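N-(5'-phosphoribosyl)anthranilate isomerase (Thermococcus kodakarensis, PDB 5LHF) catalyses the rearrangement of N-(5-phospho-beta-D-ribosyl)anthranilate to 1-(2-carboxyphenylamino)-1-deoxy-D-ribulose 5-phosphate, the third step of tryptophan biosynthesis from chorismate. Local coordinates at residues 52-57 against 76-81. Sequence-based numbering, arbitrary orientation.
Sequences EIPIYL and AEYIQV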
ATOM      1  N   GLU A  52      -9.268   5.979 -13.629  1.00 12.27           N
ATOM      2  CA  GLU A  52      -9.973   4.894 -14.295  1.00 13.28           C
ATOM      3  C   GLU A  52      -9.627   3.517 -13.728  1.00 21.02           C
ATOM      4  O   GLU A  52     -10.152   2.515 -14.222  1.00 26.45           O
ATOM      5  CB  GLU A  52      -9.704   4.958 -15.812  1.00 12.38           C
ATOM      6  CG  GLU A  52     -10.329   6.207 -16.432  1.00 15.72           C
ATOM      7  CD  GLU A  52      -9.985   6.405 -17.900  1.00 32.97           C
ATOM      8  OE1 GLU A  52     -10.455   7.415 -18.483  1.00 30.66           O
ATOM      9  OE2 GLU A  52      -9.240   5.569 -18.461  1.00 40.80           O
ATOM     10  N   ILE A  53      -8.768   3.443 -12.713  1.00 13.42           N
ATOM     11  CA  ILE A  53      -8.554   2.238 -11.899  1.00 11.35           C
ATOM     12  C   ILE A  53      -8.831   2.586 -10.437  1.00 15.13           C
ATOM     13  O   ILE A  53      -8.910   3.774 -10.089  1.00 11.92           O
ATOM     14  CB  ILE A  53      -7.125   1.683 -12.055  1.00 14.89           C
ATOM     15  CG1 ILE A  53      -6.108   2.643 -11.433  1.00 14.38           C
ATOM     16  CG2 ILE A  53      -6.806   1.374 -13.527  1.00 13.47           C
ATOM     17  CD1 ILE A  53      -4.645   2.208 -11.626  1.00 14.00           C
ATOM     18  N   PRO A  54      -8.967   1.606  -9.542  1.00 15.42           N
ATOM     19  CA  PRO A  54      -9.134   1.938  -8.122  1.00 13.64           C
ATOM     20  C   PRO A  54      -8.001   2.829  -7.633  1.00 15.50           C
ATOM     21  O   PRO A  54      -6.825   2.578  -7.910  1.00 14.77           O
ATOM     22  CB  PRO A  54      -9.117   0.566  -7.438  1.00 11.12           C
ATOM     23  CG  PRO A  54      -9.679  -0.349  -8.461  1.00 16.60           C
ATOM     24  CD  PRO A  54      -9.150   0.160  -9.791  1.00 13.46           C
ATOM     25  N   ILE A  55      -8.354   3.900  -6.928  1.00  9.90           N
ATOM     26  CA  ILE A  55      -7.346   4.811  -6.401  1.00  7.88           C
ATOM     27  C   ILE A  55      -7.565   4.959  -4.898  1.00 18.78           C
ATOM     28  O   ILE A  55      -8.632   5.407  -4.454  1.00 15.43           O
ATOM     29  CB  ILE A  55      -7.349   6.171  -7.123  1.00  9.33           C
ATOM     30  CG1 ILE A  55      -6.316   7.122  -6.494  1.00 17.81           C
ATOM     31  CG2 ILE A  55      -8.761   6.783  -7.193  1.00 14.51           C
ATOM     32  CD1 ILE A  55      -6.035   8.353  -7.340  1.00 16.06           C
ATOM     33  N   TYR A  56      -6.573   4.550  -4.118  1.00 10.61           N
ATOM     34  CA  TYR A  56      -6.681   4.623  -2.666  1.00  7.75           C
ATOM     35  C   TYR A  56      -6.382   6.025  -2.159  1.00  9.17           C
ATOM     36  O   TYR A  56      -5.405   6.648  -2.577  1.00  9.60           O
ATOM     37  CB  TYR A  56      -5.716   3.617  -2.026  1.00  8.40           C
ATOM     38  CG  TYR A  56      -6.191   2.195  -2.196  1.00 11.77           C
ATOM     39  CD1 TYR A  56      -5.962   1.499  -3.381  1.00  9.80           C
ATOM     40  CD2 TYR A  56      -6.879   1.561  -1.178  1.00 10.33           C
ATOM     41  CE1 TYR A  56      -6.422   0.201  -3.542  1.00 17.17           C
ATOM     42  CE2 TYR A  56      -7.333   0.288  -1.315  1.00 12.53           C
ATOM     43  CZ  TYR A  56      -7.102  -0.402  -2.491  1.00 15.06           C
ATOM     44  OH  TYR A  56      -7.590  -1.693  -2.590  1.00 17.91           O
ATOM     45  N   LEU A  57      -7.224   6.512  -1.245  1.00  6.51           N
ATOM     46  CA  LEU A  57      -6.889   7.678  -0.430  1.00  8.10           C
ATOM     47  C   LEU A  57      -5.981   7.184   0.683  1.00 10.42           C
ATOM     48  O   LEU A  57      -6.439   6.468   1.581  1.00 11.79           O
ATOM     49  CB  LEU A  57      -8.151   8.326   0.135  1.00 10.21           C
ATOM     50  CG  LEU A  57      -7.993   9.698   0.809  1.00  9.93           C
ATOM     51  CD1 LEU A  57      -7.566  10.767  -0.211  1.00 14.65           C
ATOM     52  CD2 LEU A  57      -9.295  10.106   1.512  1.00 14.02           C
ATOM     53  N   ALA A  76     -13.594   9.527  -2.025  1.00 14.85           N
ATOM     54  CA  ALA A  76     -12.831   8.284  -2.127  1.00 15.74           C
ATOM     55  C   ALA A  76     -13.729   7.071  -1.936  1.00 14.07           C
ATOM     56  O   ALA A  76     -14.614   7.063  -1.080  1.00 17.46           O
ATOM     57  CB  ALA A  76     -11.711   8.243  -1.088  1.00 14.90           C
ATOM     58  N   GLU A  77     -13.485   6.045  -2.746  1.00 13.50           N
ATOM     59  CA  GLU A  77     -14.117   4.739  -2.672  1.00 10.41           C
ATOM     60  C   GLU A  77     -13.231   3.721  -1.966  1.00 13.98           C
ATOM     61  O   GLU A  77     -13.725   2.708  -1.450  1.00 16.57           O
ATOM     62  CB  GLU A  77     -14.390   4.298  -4.118  1.00 37.35           C
ATOM     63  CG  GLU A  77     -15.447   5.120  -4.842  1.00 47.66           C
ATOM     64  CD  GLU A  77     -16.825   4.690  -4.432  1.00 61.56           C
ATOM     65  OE1 GLU A  77     -17.797   5.478  -4.608  1.00 65.58           O
ATOM     66  OE2 GLU A  77     -16.944   3.542  -3.918  1.00 68.82           O
ATOM     67  N   TYR A  78     -11.921   3.956  -1.996  1.00 13.63           N
ATOM     68  CA  TYR A  78     -10.892   3.095  -1.426  1.00 12.34           C
ATOM     69  C   TYR A  78     -10.042   3.926  -0.486  1.00 17.83           C
ATOM     70  O   TYR A  78      -9.690   5.058  -0.815  1.00 11.43           O
ATOM     71  CB  TYR A  78      -9.978   2.515  -2.512  1.00  9.98           C
ATOM     72  CG  TYR A  78     -10.703   1.596  -3.459  1.00 16.98           C
ATOM     73  CD1 TYR A  78     -10.746   0.219  -3.224  1.00 20.72           C
ATOM     74  CD2 TYR A  78     -11.347   2.095  -4.584  1.00 18.88           C
ATOM     75  CE1 TYR A  78     -11.413  -0.628  -4.086  1.00 18.45           C
ATOM     76  CE2 TYR A  78     -12.013   1.259  -5.447  1.00 19.60           C
ATOM     77  CZ  TYR A  78     -12.046  -0.100  -5.191  1.00 21.81           C
ATOM     78  OH  TYR A  78     -12.716  -0.934  -6.056  1.00 23.13           O
ATOM     79  N   ILE A  79      -9.695   3.367   0.674  1.00 12.05           N
ATOM     80  CA  ILE A  79      -8.802   4.057   1.592  1.00 11.51           C
ATOM     81  C   ILE A  79      -7.723   3.091   2.049  1.00 14.14           C
ATOM     82  O   ILE A  79      -7.947   1.880   2.180  1.00 14.02           O
ATOM     83  CB  ILE A  79      -9.541   4.670   2.816  1.00 15.88           C
ATOM     84  CG1 ILE A  79     -10.158   3.596   3.712  1.00 11.39           C
ATOM     85  CG2 ILE A  79     -10.618   5.654   2.353  1.00 11.10           C
ATOM     86  CD1 ILE A  79     -10.787   4.169   4.996  1.00 15.65           C
ATOM     87  N   GLN A  80      -6.533   3.635   2.259  1.00  9.42           N
ATOM     88  CA  GLN A  80      -5.404   2.872   2.783  1.00 10.55           C
ATOM     89  C   GLN A  80      -5.057   3.483   4.130  1.00 15.81           C
ATOM     90  O   GLN A  80      -4.582   4.620   4.200  1.00 13.91           O
ATOM     91  CB  GLN A  80      -4.217   2.894   1.830  1.00 12.20           C
ATOM     92  CG  GLN A  80      -2.926   2.303   2.414  1.00 15.24           C
ATOM     93  CD  GLN A  80      -1.913   1.975   1.324  1.00 13.33           C
ATOM     94  OE1 GLN A  80      -2.277   1.677   0.189  1.00 17.95           O
ATOM     95  NE2 GLN A  80      -0.646   2.118   1.644  1.00 16.16           N
ATOM     96  N   VAL A  81      -5.304   2.727   5.191  1.00 13.80           N
ATOM     97  CA  VAL A  81      -5.116   3.204   6.556  1.00 12.50           C
ATOM     98  C   VAL A  81      -3.715   2.798   6.998  1.00 15.99           C
ATOM     99  O   VAL A  81      -3.442   1.615   7.235  1.00 17.92           O
ATOM    100  CB  VAL A  81      -6.196   2.644   7.485  1.00 21.51           C
ATOM    101  CG1 VAL A  81      -5.942   3.037   8.937  1.00 21.84           C
ATOM    102  CG2 VAL A  81      -7.554   3.139   7.042  1.00 19.54           C
TER
HETATM  103  O   HOH W   1     -11.299   6.121  -4.653  1.00 16.49           O
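Y78 packs against both P54 and Y56. Its CB lies over one face of the Y56 ring, 3.7 Å from the centroid, a CH-pi contact for which tyrosine suits position 56 by offering a broad flat face. A chi1 of -65° puts CG of Y78 anti to its carbonyl carbon, beside the backbone N; the side chain lies alongside P54, pointing the same way, and P54 CB rests over one ring face, 3.6 Å from Y78 CE2. Proline suits this place because its compact ring offers C-H groups to the aromatic face. The two tyrosine rings are oblique, their planes 55° apart, and Y78 CD1 comes up to Y56 OH and CZ. At the edge of the Y56 ring, CD2 lies 3.5 Å from I79 O. An alanine in place of Y78 would probably open a gap beside P54 and Y56 OH, leaving P54 CB without its aromatic partner. On the side facing helix 64-74, L57 CB meets A76 CB at 3.8 Å, a methyl small enough to allow the approach. Parallel strands 55-59 and 78-81, linked through helix 64-74, form a beta-alpha-beta unit of the TIM barrel. Nearly straight 2.9 Å bonds, L57 N to Y78 O and Q80 N to L57 O, and, toward the start of both strands, a water donating to I55 O and accepting from E77 N satisfy those polar atoms amid mostly buried apolar and aromatic packing.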